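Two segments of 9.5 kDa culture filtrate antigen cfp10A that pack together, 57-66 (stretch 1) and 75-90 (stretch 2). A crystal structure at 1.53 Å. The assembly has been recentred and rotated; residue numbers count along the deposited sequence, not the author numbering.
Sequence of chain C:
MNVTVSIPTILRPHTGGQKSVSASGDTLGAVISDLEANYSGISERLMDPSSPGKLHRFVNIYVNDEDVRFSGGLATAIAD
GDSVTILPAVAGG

Stretch 1 57-66: RFVNIYVNDE
Stretch 2, residues 75-90: ATAIADGDSVTILPAV

Residues 59-63 and 83-88 form neighbouring antiparallel strands, their axes 4.7 Å apart at closest approach and their directions 167° apart. Val59, Ile61 and Val63 face Pro88, Ile86 and Val84 as non-hydrogen-bonded pairs, with CA-CA distances of 4.6-4.7 Å. Asn60-Leu87 and Tyr62-Thr85 are hydrogen-bonded pairs: Asn60 N to Leu87 O is 2.8 Å, Leu87 N to Asn60 O 2.9 Å, Tyr62 N to Thr85 O 3.0 Å and Thr85 N to Tyr62 O 2.9 Å. Asn64 N to Ser83 O and Ala89 N to Phe58 O, both 2.9 Å, extend the ladder at its two ends. Strand phi/psi values cluster near -120/130, except at Leu87 (-142/141) and Pro88 (-72/157).

Alternation puts the aliphatic pairs on one face. Ile61 and Ile86 are both m,t; Ile61 CG2 reaches Val84 CG1 at 3.8 Å, and Val59 (t) places CG1 4.1 Å from Ile86 CG2. Ile78 (m,t) has CA-to-CB sideways, but its end comes nearer to stretch 1, leaving Ile78 CD1 3.9 Å from CG2 of Val63 (t). On the face carrying Asn60, Tyr62, Thr85 and Leu87, Tyr62 (m, chi2 83°) sets CE1 4.1 Å from Leu87 CD1 (Leu87 m,t). Asn60 (m, chi2 -40°) instead uses ND2 to donate to the O of water 1 at 2.9 Å, which also lies 2.7 Å from Pro88 O.

A type I' turn, Val63-Glu66, gives Asn64 (43/45) and Asp65 (77/3) positive phi; Glu66 N to Val63 O (2.9 Å) and Val63 N to Glu66 O (3.0 Å) close it. The m rotamer of Asn64, chi2 -33°, presents both amide ends: Asn64 OD1 accepts from Ser83 N at 3.0 Å, while Asn64 ND2 donates to Asp82 OD1 at 2.9 Å. Asp82 (m, chi2 -8°) simultaneously accepts from Ala79 N through OD2 at 2.7 Å, bracing the type II turn Ala79-Asp82, where Gly81 adopts 86/-6; a CB there would jam against the preceding carbonyl O, so the backbone calls for glycine.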

ATOM      1  N   ARG C  57     -11.802  31.263   8.258  1.00 25.62           N
ATOM      2  CA  ARG C  57     -12.024  30.089   7.422  1.00 24.44           C
ATOM      3  C   ARG C  57     -10.741  29.265   7.197  1.00 23.62           C
ATOM      4  O   ARG C  57     -10.779  28.046   6.963  1.00 23.51           O
ATOM      5  CB  ARG C  57     -12.553  30.563   6.028  1.00 26.47           C
ATOM      6  N   PHE C  58      -9.618  29.961   7.176  1.00 20.90           N
ATOM      7  CA  PHE C  58      -8.352  29.278   6.856  1.00 20.00           C
ATOM      8  C   PHE C  58      -7.481  29.051   8.080  1.00 19.98           C
ATOM      9  O   PHE C  58      -6.301  28.804   7.961  1.00 19.71           O
ATOM     10  CB  PHE C  58      -7.503  30.017   5.800  1.00 20.46           C
ATOM     11  CG  PHE C  58      -8.121  30.060   4.455  1.00 21.27           C
ATOM     12  CD1 PHE C  58      -8.917  29.000   4.001  1.00 23.30           C
ATOM     13  CD2 PHE C  58      -7.938  31.174   3.652  1.00 25.82           C
ATOM     14  CE1 PHE C  58      -9.524  29.060   2.721  1.00 21.98           C
ATOM     15  CE2 PHE C  58      -8.538  31.221   2.384  1.00 26.86           C
ATOM     16  CZ  PHE C  58      -9.314  30.177   1.942  1.00 24.15           C
ATOM     17  N   VAL C  59      -8.062  29.136   9.257  1.00 19.35           N
ATOM     18  CA  VAL C  59      -7.328  28.767  10.473  1.00 19.20           C
ATOM     19  C   VAL C  59      -7.968  27.532  11.045  1.00 19.32           C
ATOM     20  O   VAL C  59      -9.203  27.440  11.145  1.00 19.50           O
ATOM     21  CB  VAL C  59      -7.334  29.938  11.505  1.00 19.87           C
ATOM     22  CG1 VAL C  59      -6.571  29.563  12.777  1.00 25.64           C
ATOM     23  CG2 VAL C  59      -6.642  31.162  10.932  1.00 25.13           C
ATOM     24  N   ASN C  60      -7.133  26.577  11.450  1.00 15.97           N
ATOM     25  CA  ASN C  60      -7.567  25.380  12.155  1.00 17.16           C
ATOM     26  C   ASN C  60      -6.949  25.356  13.521  1.00 17.06           C
ATOM     27  O   ASN C  60      -5.769  25.679  13.692  1.00 16.74           O
ATOM     28  CB  ASN C  60      -7.144  24.108  11.377  1.00 17.86           C
ATOM     29  CG  ASN C  60      -7.895  23.963  10.076  1.00 18.80           C
ATOM     30  OD1 ASN C  60      -9.124  24.239   9.992  1.00 22.76           O
ATOM     31  ND2 ASN C  60      -7.170  23.543   9.011  1.00 19.71           N
ATOM     32  N   ILE C  61      -7.765  25.043  14.519  1.00 14.86           N
ATOM     33  CA  ILE C  61      -7.252  24.904  15.875  1.00 15.18           C
ATOM     34  C   ILE C  61      -7.673  23.589  16.500  1.00 15.45           C
ATOM     35  O   ILE C  61      -8.817  23.139  16.368  1.00 15.56           O
ATOM     36  CB  ILE C  61      -7.701  26.103  16.779  1.00 15.31           C
ATOM     37  CG1 ILE C  61      -7.325  27.404  16.055  1.00 15.45           C
ATOM     38  CG2 ILE C  61      -7.033  25.983  18.158  1.00 16.34           C
ATOM     39  CD1 ILE C  61      -7.554  28.761  16.861  1.00 16.15           C
ATOM     40  N   TYR C  62      -6.722  22.956  17.200  1.00 16.32           N
ATOM     41  CA  TYR C  62      -6.927  21.660  17.814  1.00 15.90           C
ATOM     42  C   TYR C  62      -6.548  21.706  19.306  1.00 17.19           C
ATOM     43  O   TYR C  62      -5.595  22.361  19.668  1.00 18.05           O
ATOM     44  CB  TYR C  62      -6.061  20.603  17.090  1.00 16.63           C
ATOM     45  CG  TYR C  62      -6.183  20.617  15.584  1.00 16.68           C
ATOM     46  CD1 TYR C  62      -5.434  21.503  14.835  1.00 15.60           C
ATOM     47  CD2 TYR C  62      -7.048  19.750  14.922  1.00 18.25           C
ATOM     48  CE1 TYR C  62      -5.559  21.566  13.491  1.00 19.28           C
ATOM     49  CE2 TYR C  62      -7.182  19.802  13.519  1.00 14.83           C
ATOM     50  CZ  TYR C  62      -6.400  20.690  12.840  1.00 16.44           C
ATOM     51  OH  TYR C  62      -6.435  20.837  11.460  1.00 18.81           O
ATOM     52  N   VAL C  63      -7.379  21.084  20.129  1.00 17.33           N
ATOM     53  CA  VAL C  63      -7.094  20.956  21.570  1.00 18.62           C
ATOM     54  C   VAL C  63      -6.845  19.468  21.751  1.00 19.07           C
ATOM     55  O   VAL C  63      -7.733  18.658  21.435  1.00 19.43           O
ATOM     56  CB  VAL C  63      -8.325  21.425  22.435  1.00 19.28           C
ATOM     57  CG1 VAL C  63      -8.083  21.042  23.900  1.00 19.61           C
ATOM     58  CG2 VAL C  63      -8.543  22.925  22.279  1.00 20.33           C
ATOM     59  N   ASN C  64      -5.663  19.113  22.274  1.00 20.90           N
ATOM     60  CA  ASN C  64      -5.230  17.687  22.373  1.00 21.46           C
ATOM     61  C   ASN C  64      -5.543  16.887  21.081  1.00 20.24           C
ATOM     62  O   ASN C  64      -6.125  15.793  21.100  1.00 22.12           O
ATOM     63  CB  ASN C  64      -5.816  16.977  23.562  1.00 21.85           C
ATOM     64  CG  ASN C  64      -5.399  17.618  24.850  1.00 24.33           C
ATOM     65  OD1 ASN C  64      -4.291  18.144  24.964  1.00 28.07           O
ATOM     66  ND2 ASN C  64      -6.311  17.623  25.817  1.00 28.19           N
ATOM     67  N   ASP C  65      -5.218  17.540  19.972  1.00 19.69           N
ATOM     68  CA  ASP C  65      -5.343  16.949  18.642  1.00 20.91           C
ATOM     69  C   ASP C  65      -6.748  16.892  18.058  1.00 19.24           C
ATOM     70  O   ASP C  65      -6.924  16.432  16.935  1.00 19.82           O
ATOM     71  CB  ASP C  65      -4.682  15.571  18.598  1.00 21.60           C
ATOM     72  CG  ASP C  65      -3.137  15.664  18.741  1.00 25.01           C
ATOM     73  OD1 ASP C  65      -2.578  16.755  18.459  1.00 26.66           O
ATOM     74  OD2 ASP C  65      -2.505  14.652  19.131  1.00 30.26           O
ATOM     75  N   GLU C  66      -7.746  17.444  18.765  1.00 18.85           N
ATOM     76  CA  GLU C  66      -9.106  17.422  18.289  1.00 19.42           C
ATOM     77  C   GLU C  66      -9.564  18.769  17.777  1.00 16.85           C
ATOM     78  O   GLU C  66      -9.469  19.755  18.489  1.00 18.16           O
ATOM     79  CB  GLU C  66     -10.066  16.909  19.389  1.00 18.69           C
ATOM     80  CG  GLU C  66      -9.595  15.547  19.984  1.00 26.45           C
ATOM     81  CD  GLU C  66     -10.609  14.853  20.881  1.00 28.01           C
ATOM     82  OE1 GLU C  66     -10.131  14.040  21.717  1.00 31.54           O
ATOM     83  OE2 GLU C  66     -11.850  15.151  20.751  1.00 32.99           O
ATOM     84  N   ALA C  75     -15.885  27.736  22.610  1.00 20.99           N
ATOM     85  CA  ALA C  75     -16.324  27.187  23.887  1.00 21.51           C
ATOM     86  C   ALA C  75     -15.733  25.851  24.299  1.00 21.39           C
ATOM     87  O   ALA C  75     -15.950  25.314  25.410  1.00 22.27           O
ATOM     88  CB  ALA C  75     -17.842  27.121  23.920  1.00 21.61           C
ATOM     89  N   THR C  76     -14.863  25.307  23.418  1.00 19.49           N
ATOM     90  CA  THR C  76     -14.264  24.056  23.731  1.00 20.50           C
ATOM     91  C   THR C  76     -13.510  24.098  25.046  1.00 20.69           C
ATOM     92  O   THR C  76     -12.655  24.992  25.238  1.00 19.68           O
ATOM     93  CB  THR C  76     -13.275  23.683  22.603  1.00 18.27           C
ATOM     94  OG1 THR C  76     -13.958  23.544  21.359  1.00 19.41           O
ATOM     95  CG2 THR C  76     -12.566  22.343  22.981  1.00 20.88           C
ATOM     96  N   ALA C  77     -13.790  23.149  25.952  1.00 21.13           N
ATOM     97  CA  ALA C  77     -13.145  23.139  27.269  1.00 22.17           C
ATOM     98  C   ALA C  77     -11.693  22.809  27.194  1.00 23.89           C
ATOM     99  O   ALA C  77     -11.275  21.943  26.384  1.00 24.27           O
ATOM    100  CB  ALA C  77     -13.839  22.171  28.220  1.00 23.98           C
ATOM    101  N   ILE C  78     -10.937  23.454  28.059  1.00 24.58           N
ATOM    102  CA  ILE C  78      -9.507  23.301  28.099  1.00 25.14           C
ATOM    103  C   ILE C  78      -9.117  23.026  29.543  1.00 27.97           C
ATOM    104  O   ILE C  78      -9.651  23.665  30.466  1.00 27.97           O
ATOM    105  CB  ILE C  78      -8.787  24.521  27.480  1.00 27.39           C
ATOM    106  CG1 ILE C  78      -8.891  24.427  25.950  1.00 23.33           C
ATOM    107  CG2 ILE C  78      -7.314  24.510  27.804  1.00 26.53           C
ATOM    108  CD1 ILE C  78      -8.193  25.486  25.220  1.00 25.27           C
ATOM    109  N   ALA C  79      -8.217  22.065  29.745  1.00 28.27           N
ATOM    110  CA  ALA C  79      -7.803  21.715  31.115  1.00 29.59           C
ATOM    111  C   ALA C  79      -6.321  21.975  31.234  1.00 31.04           C
ATOM    112  O   ALA C  79      -5.601  22.029  30.221  1.00 30.16           O
ATOM    113  CB  ALA C  79      -8.124  20.266  31.399  1.00 29.82           C
ATOM    114  N   ASP C  80      -5.840  22.147  32.465  1.00 30.59           N
ATOM    115  CA  ASP C  80      -4.414  22.241  32.716  1.00 31.25           C
ATOM    116  C   ASP C  80      -3.618  21.097  32.051  1.00 29.85           C
ATOM    117  O   ASP C  80      -4.027  19.937  32.076  1.00 31.39           O
ATOM    118  CB  ASP C  80      -4.195  22.212  34.235  1.00 31.43           C
ATOM    119  CG  ASP C  80      -2.803  22.643  34.642  1.00 36.69           C
ATOM    120  OD1 ASP C  80      -2.274  23.653  34.126  1.00 39.66           O
ATOM    121  OD2 ASP C  80      -2.237  21.959  35.528  1.00 42.95           O
ATOM    122  N   GLY C  81      -2.489  21.424  31.439  1.00 29.79           N
ATOM    123  CA  GLY C  81      -1.674  20.454  30.748  1.00 28.71           C
ATOM    124  C   GLY C  81      -2.055  20.180  29.292  1.00 28.95           C
ATOM    125  O   GLY C  81      -1.342  19.449  28.582  1.00 28.32           O
ATOM    126  N   ASP C  82      -3.169  20.758  28.841  1.00 26.35           N
ATOM    127  CA  ASP C  82      -3.589  20.517  27.443  1.00 25.79           C
ATOM    128  C   ASP C  82      -2.641  21.194  26.458  1.00 24.58           C
ATOM    129  O   ASP C  82      -1.918  22.131  26.814  1.00 23.72           O
ATOM    130  CB  ASP C  82      -5.005  21.029  27.165  1.00 25.56           C
ATOM    131  CG  ASP C  82      -6.086  20.184  27.767  1.00 23.91           C
ATOM    132  OD1 ASP C  82      -5.863  19.082  28.304  1.00 28.21           O
ATOM    133  OD2 ASP C  82      -7.241  20.625  27.625  1.00 26.98           O
ATOM    134  N   SER C  83      -2.622  20.680  25.219  1.00 22.82           N
ATOM    135  CA  SER C  83      -1.887  21.287  24.112  1.00 23.36           C
ATOM    136  C   SER C  83      -2.928  21.917  23.213  1.00 21.75           C
ATOM    137  O   SER C  83      -4.010  21.329  22.975  1.00 23.31           O
ATOM    138  CB  SER C  83      -1.214  20.208  23.251  1.00 23.78           C
ATOM    139  OG  SER C  83      -2.213  19.359  22.659  1.00 29.95           O
ATOM    140  N   VAL C  84      -2.577  23.078  22.720  1.00 19.66           N
ATOM    141  CA  VAL C  84      -3.373  23.744  21.713  1.00 19.14           C
ATOM    142  C   VAL C  84      -2.504  23.968  20.468  1.00 18.71           C
ATOM    143  O   VAL C  84      -1.365  24.486  20.577  1.00 19.63           O
ATOM    144  CB  VAL C  84      -3.936  25.141  22.214  1.00 17.97           C
ATOM    145  CG1 VAL C  84      -4.606  25.854  21.083  1.00 18.23           C
ATOM    146  CG2 VAL C  84      -4.903  24.899  23.386  1.00 20.12           C
ATOM    147  N   THR C  85      -3.007  23.543  19.290  1.00 16.92           N
ATOM    148  CA  THR C  85      -2.232  23.639  18.039  1.00 18.46           C
ATOM    149  C   THR C  85      -2.957  24.544  17.047  1.00 16.83           C
ATOM    150  O   THR C  85      -4.128  24.308  16.760  1.00 17.02           O
ATOM    151  CB  THR C  85      -2.111  22.226  17.425  1.00 19.78           C
ATOM    152  OG1 THR C  85      -1.575  21.324  18.406  1.00 21.92           O
ATOM    153  CG2 THR C  85      -1.232  22.267  16.134  1.00 19.57           C
ATOM    154  N   ILE C  86      -2.289  25.551  16.523  1.00 16.16           N
ATOM    155  CA  ILE C  86      -2.867  26.447  15.552  1.00 16.29           C
ATOM    156  C   ILE C  86      -2.170  26.238  14.201  1.00 17.97           C
ATOM    157  O   ILE C  86      -0.938  26.305  14.145  1.00 18.28           O
ATOM    158  CB  ILE C  86      -2.650  27.956  16.024  1.00 16.93           C
ATOM    159  CG1 ILE C  86      -3.310  28.109  17.406  1.00 18.18           C
ATOM    160  CG2 ILE C  86      -3.179  28.917  15.019  1.00 18.16           C
ATOM    161  CD1 ILE C  86      -3.063  29.507  17.965  1.00 19.23           C
ATOM    162  N   LEU C  87      -2.949  26.025  13.155  1.00 17.03           N
ATOM    163  CA  LEU C  87      -2.319  25.783  11.816  1.00 16.94           C
ATOM    164  C   LEU C  87      -3.163  26.478  10.739  1.00 17.90           C
ATOM    165  O   LEU C  87      -4.404  26.464  10.824  1.00 17.44           O
ATOM    166  CB  LEU C  87      -2.339  24.274  11.501  1.00 18.48           C
ATOM    167  CG  LEU C  87      -1.447  23.401  12.354  1.00 20.69           C
ATOM    168  CD1 LEU C  87      -1.720  21.937  12.147  1.00 23.26           C
ATOM    169  CD2 LEU C  87       0.043  23.748  12.033  1.00 18.76           C
ATOM    170  N   PRO C  88      -2.524  27.069   9.731  1.00 16.55           N
ATOM    171  CA  PRO C  88      -3.271  27.553   8.568  1.00 16.99           C
ATOM    172  C   PRO C  88      -3.740  26.351   7.736  1.00 17.04           C
ATOM    173  O   PRO C  88      -3.176  25.247   7.841  1.00 17.20           O
ATOM    174  CB  PRO C  88      -2.210  28.307   7.710  1.00 19.81           C
ATOM    175  CG  PRO C  88      -0.979  27.736   8.103  1.00 20.08           C
ATOM    176  CD  PRO C  88      -1.056  27.157   9.524  1.00 18.61           C
ATOM    177  N   ALA C  89      -4.786  26.593   6.971  1.00 16.98           N
ATOM    178  CA  ALA C  89      -5.390  25.524   6.140  1.00 16.68           C
ATOM    179  C   ALA C  89      -4.521  25.161   4.940  1.00 17.85           C
ATOM    180  O   ALA C  89      -4.356  25.975   4.081  1.00 18.06           O
ATOM    181  CB  ALA C  89      -6.713  25.964   5.646  1.00 17.32           C
ATOM    182  N   VAL C  90      -3.939  23.958   5.009  1.00 18.64           N
ATOM    183  CA  VAL C  90      -3.135  23.393   3.921  1.00 20.58           C
ATOM    184  C   VAL C  90      -3.757  22.007   3.622  1.00 19.31           C
ATOM    185  O   VAL C  90      -3.779  21.097   4.496  1.00 19.46           O
ATOM    186  CB  VAL C  90      -1.692  23.241   4.362  1.00 19.23           C
ATOM    187  CG1 VAL C  90      -0.901  22.306   3.367  1.00 23.37           C
ATOM    188  CG2 VAL C  90      -1.017  24.627   4.503  1.00 20.32           C
TER
HETATM  189  O   HOH W   1      -4.395  22.890   8.400  1.00 27.17           O
HETATM  190  O   HOH W   2      -3.307  19.894  20.073  1.00 26.33           O
HETATM  191  O   HOH W   3      -1.217  18.162  20.535  1.00 44.89           O